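Local coordinates for NADH kinase POS5, mitochondrial (Saccharomyces cerevisiae, PDB 3AFO), which phosphorylates NADH and, less readily, NAD(+) with ATP in mitochondria, making it a key source of the cellular reductant NADPH, at residues 41-46 against 72-78; 7-13 against 100-106; 61-66 against 161-165; 174-180 against 352-358. All coordinates share one frame; numbering follows the deposited sequence.

Interaction 1 (41-46 against 72-78)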
# COMPACT_ATOMS: atom_id res chain seq x y z
N LEU A 41 33.18 10.34 33.59
CA LEU A 41 32.30 9.16 33.57
C LEU A 41 32.75 8.15 34.62
O LEU A 41 33.91 7.74 34.62
CB LEU A 41 32.31 8.52 32.18
CG LEU A 41 31.76 7.11 31.99
CD1 LEU A 41 30.30 7.04 32.39
CD2 LEU A 41 31.95 6.63 30.55
N GLN A 42 31.83 7.74 35.50
CA GLN A 42 32.13 6.75 36.53
C GLN A 42 31.10 5.62 36.65
O GLN A 42 31.48 4.45 36.64
CB GLN A 42 32.32 7.42 37.89
CG GLN A 42 33.62 8.19 38.06
CD GLN A 42 33.84 8.60 39.51
OE1 GLN A 42 33.13 9.46 40.04
NE2 GLN A 42 34.81 7.97 40.16
N ASN A 43 29.82 5.98 36.80
CA ASN A 43 28.76 5.02 37.08
C ASN A 43 28.14 4.44 35.80
O ASN A 43 27.35 5.11 35.12
CB ASN A 43 27.66 5.65 37.93
CG ASN A 43 28.16 6.20 39.27
OD1 ASN A 43 29.29 5.92 39.71
ND2 ASN A 43 27.31 6.99 39.93
N VAL A 44 28.51 3.21 35.48
CA VAL A 44 28.05 2.57 34.24
C VAL A 44 27.04 1.48 34.57
O VAL A 44 27.38 0.46 35.17
CB VAL A 44 29.25 2.00 33.44
CG1 VAL A 44 28.78 1.32 32.14
CG2 VAL A 44 30.25 3.12 33.12
N TYR A 45 25.79 1.70 34.17
CA TYR A 45 24.72 0.71 34.30
C TYR A 45 24.65 -0.20 33.06
O TYR A 45 24.52 0.28 31.93
CB TYR A 45 23.38 1.40 34.55
CG TYR A 45 22.16 0.51 34.60
CD1 TYR A 45 22.17 -0.68 35.33
CD2 TYR A 45 20.98 0.88 33.97
CE1 TYR A 45 21.05 -1.49 35.39
CE2 TYR A 45 19.84 0.09 34.03
CZ TYR A 45 19.89 -1.10 34.74
OH TYR A 45 18.77 -1.90 34.82
N ILE A 46 24.73 -1.51 33.30
CA ILE A 46 24.76 -2.47 32.20
C ILE A 46 23.57 -3.41 32.27
O ILE A 46 23.31 -4.01 33.32
CB ILE A 46 26.08 -3.31 32.19
CG1 ILE A 46 27.30 -2.41 32.35
CG2 ILE A 46 26.19 -4.12 30.88
CD1 ILE A 46 28.54 -3.15 32.75
N GLU A 72 38.43 4.04 38.08
CA GLU A 72 37.41 5.01 38.52
C GLU A 72 35.96 4.57 38.24
O GLU A 72 35.01 5.13 38.80
CB GLU A 72 37.69 6.39 37.90
CG GLU A 72 37.27 6.56 36.42
CD GLU A 72 38.33 6.09 35.41
OE1 GLU A 72 39.16 5.21 35.73
OE2 GLU A 72 38.31 6.62 34.28
N VAL A 73 35.79 3.56 37.39
CA VAL A 73 34.46 3.13 36.94
C VAL A 73 33.74 2.23 37.94
O VAL A 73 34.33 1.30 38.49
CB VAL A 73 34.51 2.48 35.52
CG1 VAL A 73 33.28 1.60 35.25
CG2 VAL A 73 34.65 3.55 34.46
N ASN A 74 32.47 2.53 38.17
CA ASN A 74 31.62 1.72 39.02
C ASN A 74 30.53 1.04 38.20
O ASN A 74 29.78 1.72 37.49
CB ASN A 74 31.00 2.57 40.12
CG ASN A 74 32.05 3.37 40.89
OD1 ASN A 74 33.01 2.80 41.41
ND2 ASN A 74 31.90 4.69 40.92
N VAL A 75 30.44 -0.28 38.33
CA VAL A 75 29.51 -1.12 37.57
C VAL A 75 28.21 -1.34 38.32
O VAL A 75 28.20 -1.86 39.45
CB VAL A 75 30.15 -2.49 37.20
CG1 VAL A 75 29.09 -3.49 36.72
CG2 VAL A 75 31.25 -2.33 36.17
N ILE A 76 27.10 -0.97 37.68
CA ILE A 76 25.77 -1.19 38.21
C ILE A 76 25.04 -2.21 37.33
O ILE A 76 25.06 -2.08 36.10
CB ILE A 76 24.95 0.11 38.23
CG1 ILE A 76 25.75 1.26 38.88
CG2 ILE A 76 23.63 -0.12 38.93
CD1 ILE A 76 25.18 2.69 38.59
N VAL A 77 24.40 -3.20 37.95
CA VAL A 77 23.54 -4.16 37.24
C VAL A 77 22.31 -4.38 38.08
O VAL A 77 22.28 -3.98 39.25
CB VAL A 77 24.25 -5.53 36.92
CG1 VAL A 77 25.47 -5.33 36.06
CG2 VAL A 77 24.63 -6.28 38.22
N GLN A 78 21.30 -5.01 37.48
CA GLN A 78 20.08 -5.45 38.18
C GLN A 78 20.40 -6.43 39.31
O GLN A 78 21.39 -7.16 39.23
CB GLN A 78 19.13 -6.12 37.17
CG GLN A 78 18.53 -5.16 36.16
CD GLN A 78 17.61 -4.17 36.81
OE1 GLN A 78 16.46 -4.48 37.13
NE2 GLN A 78 18.10 -2.96 37.03
O HOH W 1 36.13 8.85 33.94
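Asn43, Val44 and Tyr45 pair in parallel with Asn74, Val75 and Ile76, a buried strand-to-strand contact in the alpha/beta N-terminal domain. The two strands are the beta arms of a beta-alpha-beta crossover whose connection is helix 53-69. Backbone bonds run alternately from one strand to the other, opening with Asn74 N to Gln42 O at 2.6 Å and closing with Ile46 N to Ile76 O at 2.9 Å. On one face of the sheet the amides of Asn43 and Asn74 lie side by side and point the same way. Asn74 ND2 gives a nearly straight bond (174°) to Asn43 OD1 at 3.1 Å, although the two amide planes are turned 48° apart. Asn43 ND2 is used as well, on the carbonyl of Arg114, so this amide is held at both ends. Further along that face Ile76 CD1 rests on Asn43 CB at 3.9 Å. Tyr45 carries its CG opposite the backbone N (chi1 176°), which brings the ring edge to the neighbouring strand, with CD1 3.3 Å from Ile76 O. On the other side of the sheet Val44 CG2 meets Val73 CG1 at 4.0 Å. Ile46 CD1 touches Val75 CG1 there, and Ile63 of the crossover helix packs on Ile46. Towards the start of both segments polar groups take over: Gln42 NE2 reaches the carbonyl of Glu72 at 3.2 Å by a bent bond. Beside it a single water donates one hydrogen to Leu41 O and the other to Glu72 OE2.

Interaction 2 (7-13 against 100-106); sequences FVKIKPV and PHILYTG
Lys11 and Tyr104 lie side by side and point the same way, with Lys11 CB 3.7 Å from Tyr104 CD1. Ile102 CG2 sits over one face of the tyrosine ring, towards its rim, and also meets Lys11 CD at 3.8 Å. Because the lysine chain is extended beyond CG, it passes along Ile102 until NZ stands 3.7 Å from Ile102 CD1; one water links NZ and Tyr104 OH by weak bonds. Cut back to an alanine, Lys11 would keep the CB contact with the ring but would probably leave Ile102 CG2 and CD1 without their aliphatic neighbour. Pro12 O approaches the same ring at its edge. These residues belong to a parallel pair in which strand 8-12 flanks strand 101-105; six backbone bonds zip the segments together, and Tyr104 in turn bonds through its backbone to Val75 and Val77. On the reverse face Val8 CG1 crosses Leu103 CD1 at 3.9 Å, with helix 79-86 packed against both residues. Thr105 has OG1 opposite its backbone N (chi1 -163°), where it bonds Val77 O, and this turns the methyl CG2 onto Ile10 CG2 at 3.5 Å.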
# COMPACT_ATOMS: atom_id res chain seq x y z
N PHE A 7 35.27 -13.93 44.84
CA PHE A 7 35.93 -12.99 43.92
C PHE A 7 34.98 -11.86 43.46
O PHE A 7 35.36 -10.98 42.69
CB PHE A 7 36.49 -13.73 42.71
CG PHE A 7 37.59 -14.72 43.04
CD1 PHE A 7 38.46 -14.49 44.12
CD2 PHE A 7 37.77 -15.86 42.27
CE1 PHE A 7 39.47 -15.40 44.43
CE2 PHE A 7 38.79 -16.77 42.56
CZ PHE A 7 39.64 -16.54 43.64
N VAL A 8 33.74 -11.92 43.94
CA VAL A 8 32.73 -10.91 43.64
C VAL A 8 32.05 -10.47 44.93
O VAL A 8 31.61 -11.30 45.73
CB VAL A 8 31.64 -11.46 42.66
CG1 VAL A 8 30.43 -10.52 42.59
CG2 VAL A 8 32.23 -11.67 41.28
N LYS A 9 31.99 -9.16 45.15
CA LYS A 9 31.18 -8.59 46.22
C LYS A 9 30.05 -7.77 45.61
O LYS A 9 30.28 -6.95 44.72
CB LYS A 9 32.02 -7.72 47.16
CG LYS A 9 32.89 -8.51 48.13
CD LYS A 9 33.58 -7.59 49.13
CE LYS A 9 32.58 -6.71 49.87
NZ LYS A 9 33.28 -5.65 50.64
N ILE A 10 28.84 -8.00 46.09
CA ILE A 10 27.66 -7.25 45.65
C ILE A 10 27.39 -6.15 46.68
O ILE A 10 27.13 -6.45 47.85
CB ILE A 10 26.42 -8.16 45.49
CG1 ILE A 10 26.69 -9.24 44.43
CG2 ILE A 10 25.19 -7.34 45.13
CD1 ILE A 10 25.64 -10.37 44.40
N LYS A 11 27.45 -4.88 46.25
CA LYS A 11 27.30 -3.71 47.13
C LYS A 11 26.08 -2.84 46.77
O LYS A 11 25.71 -2.76 45.59
CB LYS A 11 28.57 -2.85 47.10
CG LYS A 11 29.75 -3.46 47.84
CD LYS A 11 30.90 -2.48 47.95
CE LYS A 11 32.15 -3.15 48.48
NZ LYS A 11 33.27 -2.18 48.59
N PRO A 12 25.47 -2.19 47.78
CA PRO A 12 24.33 -1.28 47.53
C PRO A 12 24.73 -0.16 46.57
O PRO A 12 25.76 0.49 46.78
CB PRO A 12 24.03 -0.70 48.91
CG PRO A 12 24.52 -1.77 49.87
CD PRO A 12 25.76 -2.29 49.23
N VAL A 13 23.92 0.06 45.54
CA VAL A 13 24.21 1.13 44.58
C VAL A 13 24.12 2.53 45.21
O VAL A 13 24.73 3.48 44.73
CB VAL A 13 23.36 1.01 43.27
CG1 VAL A 13 21.88 1.25 43.55
CG2 VAL A 13 23.88 1.94 42.20
N PRO A 100 38.12 -8.04 45.21
CA PRO A 100 37.11 -8.73 44.40
C PRO A 100 36.45 -7.78 43.39
O PRO A 100 36.48 -6.55 43.57
CB PRO A 100 36.08 -9.19 45.44
CG PRO A 100 36.22 -8.23 46.56
CD PRO A 100 37.67 -7.84 46.60
N HIS A 101 35.87 -8.35 42.33
CA HIS A 101 35.03 -7.59 41.43
C HIS A 101 33.85 -7.07 42.23
O HIS A 101 33.18 -7.83 42.91
CB HIS A 101 34.53 -8.48 40.28
CG HIS A 101 35.62 -8.92 39.36
ND1 HIS A 101 36.06 -8.16 38.30
CD2 HIS A 101 36.38 -10.04 39.35
CE1 HIS A 101 37.03 -8.79 37.67
NE2 HIS A 101 37.25 -9.94 38.29
N ILE A 102 33.62 -5.76 42.16
CA ILE A 102 32.48 -5.18 42.86
C ILE A 102 31.35 -4.88 41.86
O ILE A 102 31.58 -4.28 40.83
CB ILE A 102 32.86 -3.89 43.63
CG1 ILE A 102 33.99 -4.19 44.63
CG2 ILE A 102 31.63 -3.33 44.34
CD1 ILE A 102 34.66 -2.95 45.20
N LEU A 103 30.16 -5.35 42.19
CA LEU A 103 28.96 -5.10 41.41
C LEU A 103 28.00 -4.34 42.29
O LEU A 103 27.58 -4.85 43.33
CB LEU A 103 28.30 -6.42 40.98
CG LEU A 103 29.15 -7.40 40.16
CD1 LEU A 103 28.32 -8.64 39.84
CD2 LEU A 103 29.69 -6.76 38.88
N TYR A 104 27.65 -3.13 41.88
CA TYR A 104 26.65 -2.34 42.61
C TYR A 104 25.25 -2.62 42.09
O TYR A 104 25.05 -2.72 40.87
CB TYR A 104 26.99 -0.86 42.54
CG TYR A 104 28.34 -0.54 43.15
CD1 TYR A 104 28.46 -0.26 44.51
CD2 TYR A 104 29.48 -0.54 42.36
CE1 TYR A 104 29.70 0.01 45.07
CE2 TYR A 104 30.72 -0.28 42.91
CZ TYR A 104 30.82 -0.00 44.27
OH TYR A 104 32.05 0.26 44.80
N THR A 105 24.31 -2.75 43.00
CA THR A 105 22.93 -3.04 42.65
C THR A 105 21.94 -2.50 43.68
O THR A 105 22.32 -2.13 44.80
CB THR A 105 22.70 -4.56 42.47
OG1 THR A 105 21.49 -4.76 41.76
CG2 THR A 105 22.62 -5.30 43.82
N GLY A 106 20.67 -2.45 43.28
CA GLY A 106 19.58 -2.05 44.17
C GLY A 106 18.29 -1.87 43.38
O GLY A 106 18.21 -2.29 42.23
O HOH W 2 31.63 0.65 48.09

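Interaction 3 (61-66 against 161-165)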
# COMPACT_ATOMS: atom_id res chain seq x y z
N GLU A 61 32.57 -10.26 30.36
CA GLU A 61 33.74 -9.79 29.62
C GLU A 61 33.85 -8.26 29.62
O GLU A 61 34.96 -7.70 29.71
CB GLU A 61 33.70 -10.35 28.19
CG GLU A 61 34.93 -10.08 27.35
CD GLU A 61 34.79 -10.59 25.91
OE1 GLU A 61 33.95 -11.48 25.65
OE2 GLU A 61 35.53 -10.09 25.03
N PHE A 62 32.72 -7.58 29.52
CA PHE A 62 32.74 -6.13 29.51
C PHE A 62 33.13 -5.57 30.88
O PHE A 62 33.97 -4.68 30.97
CB PHE A 62 31.39 -5.56 29.06
CG PHE A 62 31.39 -4.08 28.85
CD1 PHE A 62 32.22 -3.51 27.89
CD2 PHE A 62 30.56 -3.26 29.60
CE1 PHE A 62 32.23 -2.11 27.69
CE2 PHE A 62 30.56 -1.88 29.39
CZ PHE A 62 31.41 -1.31 28.44
N ILE A 63 32.51 -6.10 31.93
CA ILE A 63 32.77 -5.70 33.31
C ILE A 63 34.23 -5.97 33.72
O ILE A 63 34.85 -5.16 34.41
CB ILE A 63 31.80 -6.42 34.27
CG1 ILE A 63 30.37 -5.94 34.03
CG2 ILE A 63 32.21 -6.21 35.74
CD1 ILE A 63 29.30 -6.73 34.75
N THR A 64 34.75 -7.12 33.29
CA THR A 64 36.17 -7.48 33.47
C THR A 64 37.07 -6.40 32.85
O THR A 64 37.98 -5.89 33.51
CB THR A 64 36.47 -8.91 32.93
OG1 THR A 64 35.73 -9.86 33.70
CG2 THR A 64 37.97 -9.27 33.03
N HIS A 65 36.78 -6.02 31.61
CA HIS A 65 37.50 -4.94 30.94
C HIS A 65 37.45 -3.60 31.70
O HIS A 65 38.47 -2.94 31.84
CB HIS A 65 37.01 -4.77 29.50
CG HIS A 65 37.57 -3.56 28.82
ND1 HIS A 65 38.92 -3.42 28.54
CD2 HIS A 65 36.97 -2.44 28.35
CE1 HIS A 65 39.12 -2.26 27.93
NE2 HIS A 65 37.95 -1.65 27.80
N LEU A 66 36.27 -3.21 32.17
CA LEU A 66 36.13 -1.96 32.92
C LEU A 66 36.97 -1.99 34.20
O LEU A 66 37.68 -1.03 34.53
CB LEU A 66 34.66 -1.68 33.25
CG LEU A 66 33.72 -1.52 32.04
CD1 LEU A 66 32.29 -1.30 32.48
CD2 LEU A 66 34.21 -0.38 31.13
N HIS A 161 33.95 -3.34 21.59
CA HIS A 161 33.64 -2.69 22.88
C HIS A 161 34.76 -1.87 23.54
O HIS A 161 34.48 -0.81 24.11
CB HIS A 161 33.00 -3.66 23.88
CG HIS A 161 33.95 -4.66 24.47
ND1 HIS A 161 34.15 -5.91 23.92
CD2 HIS A 161 34.74 -4.60 25.57
CE1 HIS A 161 35.03 -6.57 24.65
NE2 HIS A 161 35.41 -5.79 25.66
N LYS A 162 36.01 -2.33 23.44
CA LYS A 162 37.14 -1.59 24.04
C LYS A 162 37.34 -0.23 23.38
O LYS A 162 37.40 0.79 24.06
CB LYS A 162 38.45 -2.40 24.00
CG LYS A 162 38.39 -3.72 24.76
CD LYS A 162 39.78 -4.19 25.21
CE LYS A 162 40.54 -4.90 24.10
NZ LYS A 162 41.74 -5.61 24.66
N LYS A 163 37.44 -0.23 22.05
CA LYS A 163 37.66 0.98 21.26
C LYS A 163 36.51 1.98 21.34
O LYS A 163 36.73 3.19 21.39
CB LYS A 163 37.95 0.61 19.81
CG LYS A 163 37.46 -0.78 19.42
CD LYS A 163 38.20 -1.88 20.18
CE LYS A 163 39.71 -1.73 20.00
NZ LYS A 163 40.50 -2.56 20.93
N VAL A 164 35.27 1.48 21.37
CA VAL A 164 34.08 2.33 21.46
C VAL A 164 33.95 2.95 22.85
O VAL A 164 33.79 4.17 22.96
CB VAL A 164 32.78 1.57 21.06
CG1 VAL A 164 31.54 2.43 21.30
CG2 VAL A 164 32.84 1.14 19.59
N PHE A 165 34.06 2.13 23.89
CA PHE A 165 34.03 2.65 25.27
C PHE A 165 35.12 3.70 25.53
O PHE A 165 34.85 4.72 26.18
CB PHE A 165 34.05 1.54 26.33
CG PHE A 165 33.85 2.05 27.73
CD1 PHE A 165 32.58 2.33 28.20
CD2 PHE A 165 34.95 2.29 28.56
CE1 PHE A 165 32.39 2.84 29.48
CE2 PHE A 165 34.77 2.80 29.84
CZ PHE A 165 33.50 3.07 30.30
O HOH W 3 38.05 0.72 26.66
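The Phe62 ring has His161 CD2 in its plane, 3.6 Å from Phe62 CD1, and Leu66 CG over one face, toward the rim. The edge of Phe62 is also turned toward the face of Phe165 in an offset edge-to-face pair (planes at 84°), Phe62 CZ coming nearest Phe165 CD1. Over one face of Phe165 sits the methyl Leu66 CD2, a CH-pi contact 3.7 Å from the ring centroid. The His65 ring takes Lys162 CG over one face, also 3.7 Å from its centroid, and the edge of His161 is turned toward the face of His65 in a second offset edge-to-face pair. With CG opposite the backbone N (chi1 172°), His65 reaches the second helix, where a water in its ring plane lies 2.6 Å from NE2 and donates to Lys162 O. ND1 of His161 bonds the carbonyl of Phe158, whose ring stacks on it. Glu61 OE2 comes to the edge of His161 without a hydrogen bond. Phe62, His65, His161 and Phe165 thus form an aromatic cluster in the interface of helices 53-69 and 161-169, whose local axes cross at -53° as they pack against the parallel sheet of an alpha/beta domain.

Interaction 4 (174-180 against 352-358); sequences KCLHRTR and SGIYCVA. With MPD ((4S)-2-methyl-2,4-pentanediol), chain E.
Ser352 meets His177 at the start of an antiparallel pairing of the C-terminal strand 354-357 with strand 174-186. With CG opposite the backbone N (chi1 179°), the His177 ring swings toward the second strand, its CE1 3.2 Å from Ser352 O; a water connects Ser352 OG with His177 NE2. Gly353 follows with positive phi (77°), and a beta carbon there would collide with His177 CE1. Ile354 makes a hydrogen-bonded pair with Arg178 through both its N and O, while its CD1 presses on Arg180 CG at 3.4 Å. At Tyr355, His177 ND1 stands over one face of the ring, toward its rim, 3.2 Å from Tyr355 CZ, the two planes inclined at 59°. Phe24 stacks on the tyrosine as well. A serine at Tyr355 would probably leave the His177 imidazole without the ring it leans on and freer to turn. Cys356 exchanges two backbone bonds with Leu176, and its SG lies at the edge of the Arg178 guanidinium, 3.6 Å from NE. Val357 CG2 packs on Cys175 SG at 3.9 Å. Ala358 N gives an almost straight bond of 2.8 Å to Lys174 O, and Ala358 O accepts one from O4 of a 2-methyl-2,4-pentanediol molecule, probably left from crystallisation. The guanidinium groups find partners beyond the pair, Arg180 in a salt bridge with Glu322 and Arg178 in a hydrogen bond to Thr238 OG1. Nearest atoms of the Arg178 side chain and a bound NADH are about 7 Å apart; backbone bonds join the strands, leaving this guanidinium to serve the neighbourhood of the nucleotide.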
# COMPACT_ATOMS: atom_id res chain seq x y z
N LYS A 174 29.96 10.81 19.64
CA LYS A 174 28.81 11.62 19.25
C LYS A 174 27.53 10.81 19.37
O LYS A 174 27.55 9.58 19.24
CB LYS A 174 28.99 12.15 17.83
CG LYS A 174 29.97 13.31 17.74
CD LYS A 174 30.13 13.78 16.32
CE LYS A 174 31.19 14.85 16.21
NZ LYS A 174 31.33 15.24 14.78
N CYS A 175 26.42 11.51 19.62
CA CYS A 175 25.13 10.88 19.87
C CYS A 175 24.05 11.43 18.94
O CYS A 175 24.07 12.62 18.59
CB CYS A 175 24.68 11.14 21.31
SG CYS A 175 25.64 10.28 22.57
N LEU A 176 23.13 10.55 18.57
CA LEU A 176 21.89 10.93 17.92
C LEU A 176 20.82 11.12 18.99
O LEU A 176 20.62 10.27 19.87
CB LEU A 176 21.44 9.82 16.95
CG LEU A 176 20.03 9.90 16.35
CD1 LEU A 176 20.00 10.85 15.14
CD2 LEU A 176 19.56 8.51 15.98
N HIS A 177 20.12 12.25 18.89
CA HIS A 177 18.99 12.52 19.76
C HIS A 177 17.72 11.86 19.23
O HIS A 177 17.38 11.99 18.05
CB HIS A 177 18.78 14.03 19.91
CG HIS A 177 17.62 14.38 20.78
ND1 HIS A 177 17.68 14.31 22.15
CD2 HIS A 177 16.35 14.75 20.47
CE1 HIS A 177 16.51 14.66 22.66
NE2 HIS A 177 15.68 14.92 21.66
N ARG A 178 17.05 11.11 20.09
CA ARG A 178 15.77 10.48 19.76
C ARG A 178 14.75 10.99 20.75
O ARG A 178 14.99 10.97 21.95
CB ARG A 178 15.85 8.96 19.84
CG ARG A 178 16.88 8.29 18.92
CD ARG A 178 16.83 6.76 19.12
NE ARG A 178 17.81 6.00 18.33
CZ ARG A 178 17.69 5.74 17.03
NH1 ARG A 178 16.66 6.22 16.32
NH2 ARG A 178 18.63 5.03 16.41
N THR A 179 13.61 11.45 20.23
CA THR A 179 12.55 12.01 21.07
C THR A 179 11.71 10.91 21.71
O THR A 179 11.74 9.76 21.27
CB THR A 179 11.65 12.95 20.24
OG1 THR A 179 10.61 13.48 21.07
CG2 THR A 179 11.05 12.21 19.08
N ARG A 180 10.98 11.26 22.77
CA ARG A 180 10.11 10.33 23.49
C ARG A 180 8.67 10.81 23.45
O ARG A 180 8.41 12.02 23.48
CB ARG A 180 10.53 10.26 24.96
CG ARG A 180 11.78 9.45 25.26
CD ARG A 180 11.90 9.17 26.76
NE ARG A 180 12.17 10.39 27.53
CZ ARG A 180 12.30 10.44 28.85
NH1 ARG A 180 12.19 9.33 29.59
NH2 ARG A 180 12.54 11.60 29.45
N SER A 352 15.64 16.48 27.95
CA SER A 352 14.61 15.63 27.34
C SER A 352 15.17 14.68 26.28
O SER A 352 16.29 14.87 25.80
CB SER A 352 13.51 16.51 26.70
OG SER A 352 14.05 17.33 25.69
N GLY A 353 14.39 13.67 25.93
CA GLY A 353 14.76 12.74 24.86
C GLY A 353 15.81 11.72 25.27
O GLY A 353 16.14 11.58 26.45
N ILE A 354 16.32 11.01 24.26
CA ILE A 354 17.26 9.92 24.46
C ILE A 354 18.44 10.14 23.54
O ILE A 354 18.25 10.32 22.34
CB ILE A 354 16.61 8.56 24.10
CG1 ILE A 354 15.37 8.31 24.96
CG2 ILE A 354 17.60 7.42 24.22
CD1 ILE A 354 14.34 7.43 24.30
N TYR A 355 19.65 10.11 24.09
CA TYR A 355 20.85 10.26 23.28
C TYR A 355 21.57 8.94 23.12
O TYR A 355 22.05 8.35 24.10
CB TYR A 355 21.78 11.32 23.87
CG TYR A 355 21.23 12.72 23.85
CD1 TYR A 355 21.63 13.63 22.87
CD2 TYR A 355 20.30 13.14 24.80
CE1 TYR A 355 21.13 14.93 22.85
CE2 TYR A 355 19.79 14.43 24.78
CZ TYR A 355 20.21 15.32 23.80
OH TYR A 355 19.71 16.60 23.79
N CYS A 356 21.64 8.47 21.88
CA CYS A 356 22.25 7.20 21.57
C CYS A 356 23.57 7.44 20.87
O CYS A 356 23.62 8.11 19.84
CB CYS A 356 21.32 6.36 20.67
SG CYS A 356 19.71 6.05 21.39
N VAL A 357 24.65 6.93 21.47
CA VAL A 357 25.97 6.94 20.84
C VAL A 357 25.85 6.36 19.43
O VAL A 357 25.32 5.26 19.25
CB VAL A 357 26.98 6.11 21.66
CG1 VAL A 357 28.37 6.12 21.02
CG2 VAL A 357 27.06 6.64 23.09
N ALA A 358 26.36 7.12 18.46
CA ALA A 358 26.35 6.75 17.05
C ALA A 358 27.73 6.27 16.58
O ALA A 358 28.76 6.68 17.13
CB ALA A 358 25.90 7.93 16.22
C1 MPD E . 32.48 10.25 16.22
C2 MPD E . 31.82 9.01 15.61
O2 MPD E . 30.38 9.23 15.55
CM MPD E . 32.34 8.86 14.19
C3 MPD E . 32.10 7.74 16.44
C4 MPD E . 31.92 7.92 17.95
O4 MPD E . 30.59 8.29 18.27
C5 MPD E . 32.32 6.65 18.72
O HOH W 4 13.63 15.77 23.28

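In the fold
Interactions 1, 2 and 3 share one side of the chain and touch one another, whereas interaction 4 stands apart in the antiparallel sheet. Interaction 1 is the most buried; in interaction 2, strand 101-105 continues the pairing beyond strand 74-76, outward to a more exposed flank where lysine chains lie. Interaction 3 uses the crossover helix of interaction 1: Ile46 packs on Phe62 and Leu41 on Phe165, while Leu103 of interaction 2 reaches Ile63 of the same helix. Parallel backbone bonding dominates interactions 1 and 2, while rings and one bridging water replace it between the helices. In partly buried interaction 4, antiparallel pairing is combined with arginines that reach other partners, near bound NADH.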